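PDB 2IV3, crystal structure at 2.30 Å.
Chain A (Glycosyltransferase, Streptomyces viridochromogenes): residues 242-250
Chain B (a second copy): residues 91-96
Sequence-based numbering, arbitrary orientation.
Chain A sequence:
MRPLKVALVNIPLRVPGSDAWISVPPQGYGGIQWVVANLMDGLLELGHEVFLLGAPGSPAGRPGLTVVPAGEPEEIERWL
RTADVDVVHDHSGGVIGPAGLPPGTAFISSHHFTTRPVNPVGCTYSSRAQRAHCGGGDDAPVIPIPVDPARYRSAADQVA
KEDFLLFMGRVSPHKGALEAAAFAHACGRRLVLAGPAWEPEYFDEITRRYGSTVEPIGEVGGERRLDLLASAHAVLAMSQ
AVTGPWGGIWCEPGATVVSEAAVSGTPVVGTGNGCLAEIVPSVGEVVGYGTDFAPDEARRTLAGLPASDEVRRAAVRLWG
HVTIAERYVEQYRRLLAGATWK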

ATOM      1  N   VAL A 242     -10.896  -6.497  -4.045  1.00 39.84           N
ATOM      2  CA  VAL A 242     -10.860  -5.314  -4.881  1.00 40.49           C
ATOM      3  C   VAL A 242      -9.408  -5.004  -5.161  1.00 41.38           C
ATOM      4  O   VAL A 242      -8.489  -5.455  -4.451  1.00 41.83           O
ATOM      5  CB  VAL A 242     -11.572  -4.062  -4.228  1.00 40.57           C
ATOM      6  CG1 VAL A 242     -13.064  -4.279  -4.087  1.00 38.60           C
ATOM      7  CG2 VAL A 242     -10.945  -3.691  -2.884  1.00 39.40           C
ATOM      8  N   THR A 243      -9.210  -4.245  -6.217  1.00 42.18           N
ATOM      9  CA  THR A 243      -7.898  -3.876  -6.659  1.00 43.88           C
ATOM     10  C   THR A 243      -7.352  -2.780  -5.779  1.00 45.28           C
ATOM     11  O   THR A 243      -8.108  -1.941  -5.301  1.00 45.37           O
ATOM     12  CB  THR A 243      -7.970  -3.366  -8.087  1.00 43.42           C
ATOM     13  OG1 THR A 243      -6.774  -2.640  -8.378  1.00 45.37           O
ATOM     14  CG2 THR A 243      -9.148  -2.441  -8.242  1.00 42.63           C
ATOM     15  N   GLY A 244      -6.040  -2.753  -5.577  1.00 47.88           N
ATOM     16  CA  GLY A 244      -5.474  -1.612  -4.850  1.00 49.77           C
ATOM     17  C   GLY A 244      -4.127  -0.975  -5.142  1.00 51.34           C
ATOM     18  O   GLY A 244      -3.305  -1.510  -5.909  1.00 50.96           O
ATOM     19  N   PRO A 245      -3.899   0.196  -4.498  1.00 52.67           N
ATOM     20  CA  PRO A 245      -2.619   0.913  -4.326  1.00 52.63           C
ATOM     21  C   PRO A 245      -1.439   0.016  -3.929  1.00 52.01           C
ATOM     22  O   PRO A 245      -0.331   0.263  -4.371  1.00 53.00           O
ATOM     23  CB  PRO A 245      -2.935   1.909  -3.192  1.00 53.13           C
ATOM     24  CG  PRO A 245      -4.379   2.248  -3.408  1.00 52.88           C
ATOM     25  CD  PRO A 245      -5.022   0.935  -3.868  1.00 52.71           C
ATOM     26  N   TRP A 246      -1.645  -1.008  -3.115  1.00 50.96           N
ATOM     27  CA  TRP A 246      -0.547  -1.971  -2.844  1.00 49.78           C
ATOM     28  C   TRP A 246      -0.147  -2.653  -4.149  1.00 49.63           C
ATOM     29  O   TRP A 246       0.948  -3.199  -4.225  1.00 49.78           O
ATOM     30  CB  TRP A 246      -0.997  -3.052  -1.858  1.00 49.53           C
ATOM     31  CG  TRP A 246      -2.376  -3.465  -2.208  1.00 48.87           C
ATOM     32  CD1 TRP A 246      -2.751  -4.501  -3.016  1.00 47.88           C
ATOM     33  CD2 TRP A 246      -3.579  -2.766  -1.853  1.00 49.85           C
ATOM     34  NE1 TRP A 246      -4.122  -4.496  -3.176  1.00 47.75           N
ATOM     35  CE2 TRP A 246      -4.651  -3.442  -2.469  1.00 49.47           C
ATOM     36  CE3 TRP A 246      -3.850  -1.635  -1.064  1.00 49.10           C
ATOM     37  CZ2 TRP A 246      -5.976  -3.038  -2.305  1.00 48.42           C
ATOM     38  CZ3 TRP A 246      -5.153  -1.226  -0.928  1.00 48.43           C
ATOM     39  CH2 TRP A 246      -6.204  -1.932  -1.541  1.00 48.26           C
ATOM     40  N   GLY A 247      -1.042  -2.629  -5.151  1.00 48.47           N
ATOM     41  CA  GLY A 247      -0.886  -3.418  -6.385  1.00 48.26           C
ATOM     42  C   GLY A 247      -1.350  -4.877  -6.319  1.00 48.37           C
ATOM     43  O   GLY A 247      -0.836  -5.661  -5.502  1.00 48.56           O
ATOM     44  N   GLY A 248      -2.296  -5.244  -7.197  1.00 47.43           N
ATOM     45  CA  GLY A 248      -2.928  -6.569  -7.186  1.00 46.16           C
ATOM     46  C   GLY A 248      -4.332  -6.517  -6.599  1.00 46.08           C
ATOM     47  O   GLY A 248      -4.870  -5.419  -6.329  1.00 46.50           O
ATOM     48  N   ILE A 249      -4.947  -7.693  -6.419  1.00 45.03           N
ATOM     49  CA  ILE A 249      -6.253  -7.821  -5.733  1.00 43.26           C
ATOM     50  C   ILE A 249      -6.035  -7.945  -4.213  1.00 42.68           C
ATOM     51  O   ILE A 249      -5.086  -8.592  -3.761  1.00 42.90           O
ATOM     52  CB  ILE A 249      -7.044  -9.076  -6.221  1.00 42.98           C
ATOM     53  CG1 ILE A 249      -7.196  -9.113  -7.735  1.00 42.16           C
ATOM     54  CG2 ILE A 249      -8.385  -9.157  -5.553  1.00 43.27           C
ATOM     55  CD1 ILE A 249      -8.106  -8.018  -8.342  1.00 43.74           C
ATOM     56  N   TRP A 250      -6.910  -7.342  -3.421  1.00 42.11           N
ATOM     57  CA  TRP A 250      -6.756  -7.386  -1.975  1.00 41.17           C
ATOM     58  C   TRP A 250      -7.036  -8.787  -1.417  1.00 41.72           C
ATOM     59  O   TRP A 250      -7.921  -9.518  -1.874  1.00 41.73           O
ATOM     60  CB  TRP A 250      -7.605  -6.308  -1.290  1.00 40.51           C
ATOM     61  CG  TRP A 250      -7.535  -6.388   0.224  1.00 39.26           C
ATOM     62  CD1 TRP A 250      -8.461  -6.931   1.042  1.00 38.44           C
ATOM     63  CD2 TRP A 250      -6.466  -5.947   1.063  1.00 38.10           C
ATOM     64  NE1 TRP A 250      -8.038  -6.876   2.338  1.00 37.71           N
ATOM     65  CE2 TRP A 250      -6.819  -6.261   2.382  1.00 38.64           C
ATOM     66  CE3 TRP A 250      -5.237  -5.322   0.826  1.00 38.26           C
ATOM     67  CZ2 TRP A 250      -5.997  -5.964   3.473  1.00 38.46           C
ATOM     68  CZ3 TRP A 250      -4.432  -5.018   1.902  1.00 37.65           C
ATOM     69  CH2 TRP A 250      -4.809  -5.350   3.210  1.00 38.12           C
TER
ATOM     70  N   HIS B  91      -0.049  -3.646 -16.330  1.00 42.04           N
ATOM     71  CA  HIS B  91       0.357  -2.494 -15.557  1.00 41.59           C
ATOM     72  C   HIS B  91      -0.353  -2.452 -14.235  1.00 41.36           C
ATOM     73  O   HIS B  91      -0.134  -1.550 -13.458  1.00 41.28           O
ATOM     74  CB  HIS B  91       0.016  -1.230 -16.333  1.00 42.31           C
ATOM     75  CG  HIS B  91       0.975  -0.942 -17.433  1.00 40.74           C
ATOM     76  ND1 HIS B  91       0.798  -1.421 -18.711  1.00 40.48           N
ATOM     77  CD2 HIS B  91       2.138  -0.257 -17.440  1.00 39.73           C
ATOM     78  CE1 HIS B  91       1.808  -1.041 -19.467  1.00 39.60           C
ATOM     79  NE2 HIS B  91       2.633  -0.327 -18.722  1.00 43.14           N
ATOM     80  N   SER B  92      -1.219  -3.431 -13.995  1.00 41.88           N
ATOM     81  CA  SER B  92      -2.104  -3.442 -12.809  1.00 41.51           C
ATOM     82  C   SER B  92      -1.462  -4.009 -11.548  1.00 41.59           C
ATOM     83  O   SER B  92      -2.036  -3.889 -10.443  1.00 41.47           O
ATOM     84  CB  SER B  92      -3.376  -4.235 -13.094  1.00 40.50           C
ATOM     85  OG  SER B  92      -3.038  -5.599 -13.254  1.00 39.85           O
ATOM     86  N   GLY B  93      -0.306  -4.650 -11.707  1.00 41.49           N
ATOM     87  CA  GLY B  93       0.426  -5.184 -10.555  1.00 41.55           C
ATOM     88  C   GLY B  93      -0.000  -6.579 -10.171  1.00 41.48           C
ATOM     89  O   GLY B  93       0.331  -7.066  -9.083  1.00 41.89           O
ATOM     90  N   GLY B  94      -0.709  -7.229 -11.086  1.00 41.16           N
ATOM     91  CA  GLY B  94      -0.988  -8.654 -10.982  1.00 40.78           C
ATOM     92  C   GLY B  94      -2.442  -8.927 -10.687  1.00 40.36           C
ATOM     93  O   GLY B  94      -2.801  -9.971 -10.140  1.00 39.96           O
ATOM     94  N   VAL B  95      -3.272  -7.953 -11.014  1.00 40.28           N
ATOM     95  CA  VAL B  95      -4.709  -8.117 -10.965  1.00 40.55           C
ATOM     96  C   VAL B  95      -5.059  -9.307 -11.860  1.00 40.75           C
ATOM     97  O   VAL B  95      -6.041 -10.019 -11.611  1.00 41.39           O
ATOM     98  CB  VAL B  95      -5.395  -6.822 -11.400  1.00 40.87           C
ATOM     99  CG1 VAL B  95      -6.815  -7.056 -11.806  1.00 40.65           C
ATOM    100  CG2 VAL B  95      -5.276  -5.746 -10.285  1.00 40.49           C
ATOM    101  N   ILE B  96      -4.219  -9.540 -12.873  1.00 40.63           N
ATOM    102  CA  ILE B  96      -4.294 -10.733 -13.722  1.00 39.70           C
ATOM    103  C   ILE B  96      -2.892 -11.287 -13.981  1.00 39.63           C
ATOM    104  O   ILE B  96      -1.926 -10.607 -13.750  1.00 40.58           O
ATOM    105  CB  ILE B  96      -5.024 -10.414 -15.080  1.00 40.41           C
ATOM    106  CG1 ILE B  96      -4.340  -9.254 -15.844  1.00 38.03           C
ATOM    107  CG2 ILE B  96      -6.586 -10.223 -14.869  1.00 39.15           C
ATOM    108  CD1 ILE B  96      -3.149  -9.688 -16.666  1.00 35.19           C
TER

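This is a small, close-packed contact between two glycine-rich loops, held by van der Waals packing with no hydrogen bond across it. About 228 Å² is buried, both sides summed.

The chain A loop carries several internal hydrogen bonds. A type I beta turn runs from Gly A244 to Gly A247, and Gly A247 N donates to Gly A244 O at 2.6 Å. Gly A244 N also donates to Gly A248 O at 3.0 Å, and Trp A250 N to Val A242 O at 2.7 Å. Trp A246 NE1 adds a weak hydrogen bond to Gly A248 O at 3.4 Å. The Trp A246 side chain stays out of reach of the chain B stretch. In chain B, Val B95 N donates to Ser B92 OG at 3.3 Å, which ties the valine backbone back to the serine.

The backbones come close where glycines meet. The CA atoms of Gly A247 and Gly B93 are 4.7 Å apart. A CB on Gly B93 would point toward the chain A stretch and lie tight against Gly A247 CA, at 3.3 Å. The backbone angles of Gly A248, Gly B93 and Gly B94 also call for glycine by themselves. Gly A248 N lies 3.5 Å from Ser B92 O and 3.7 Å from Gly B93 O, but neither approach is a hydrogen bond.

Val B95 has the largest covered area, 67 Å². Its CB points sideways. Val B95 CG1 and Val B95 CG2 both lie near Ile A249 CD1, at 3.8 and 4.1 Å, in the apolar side-chain pair of the contact. Val B95 CG2 also lies 3.9 Å from Gly A248 C and 3.9 Å from Thr A243 OG1. That hydroxyl is hydrogen-bonded elsewhere in the structure. The CB of Ile A249 also points sideways, but the end of its side chain comes nearer to the chain B stretch.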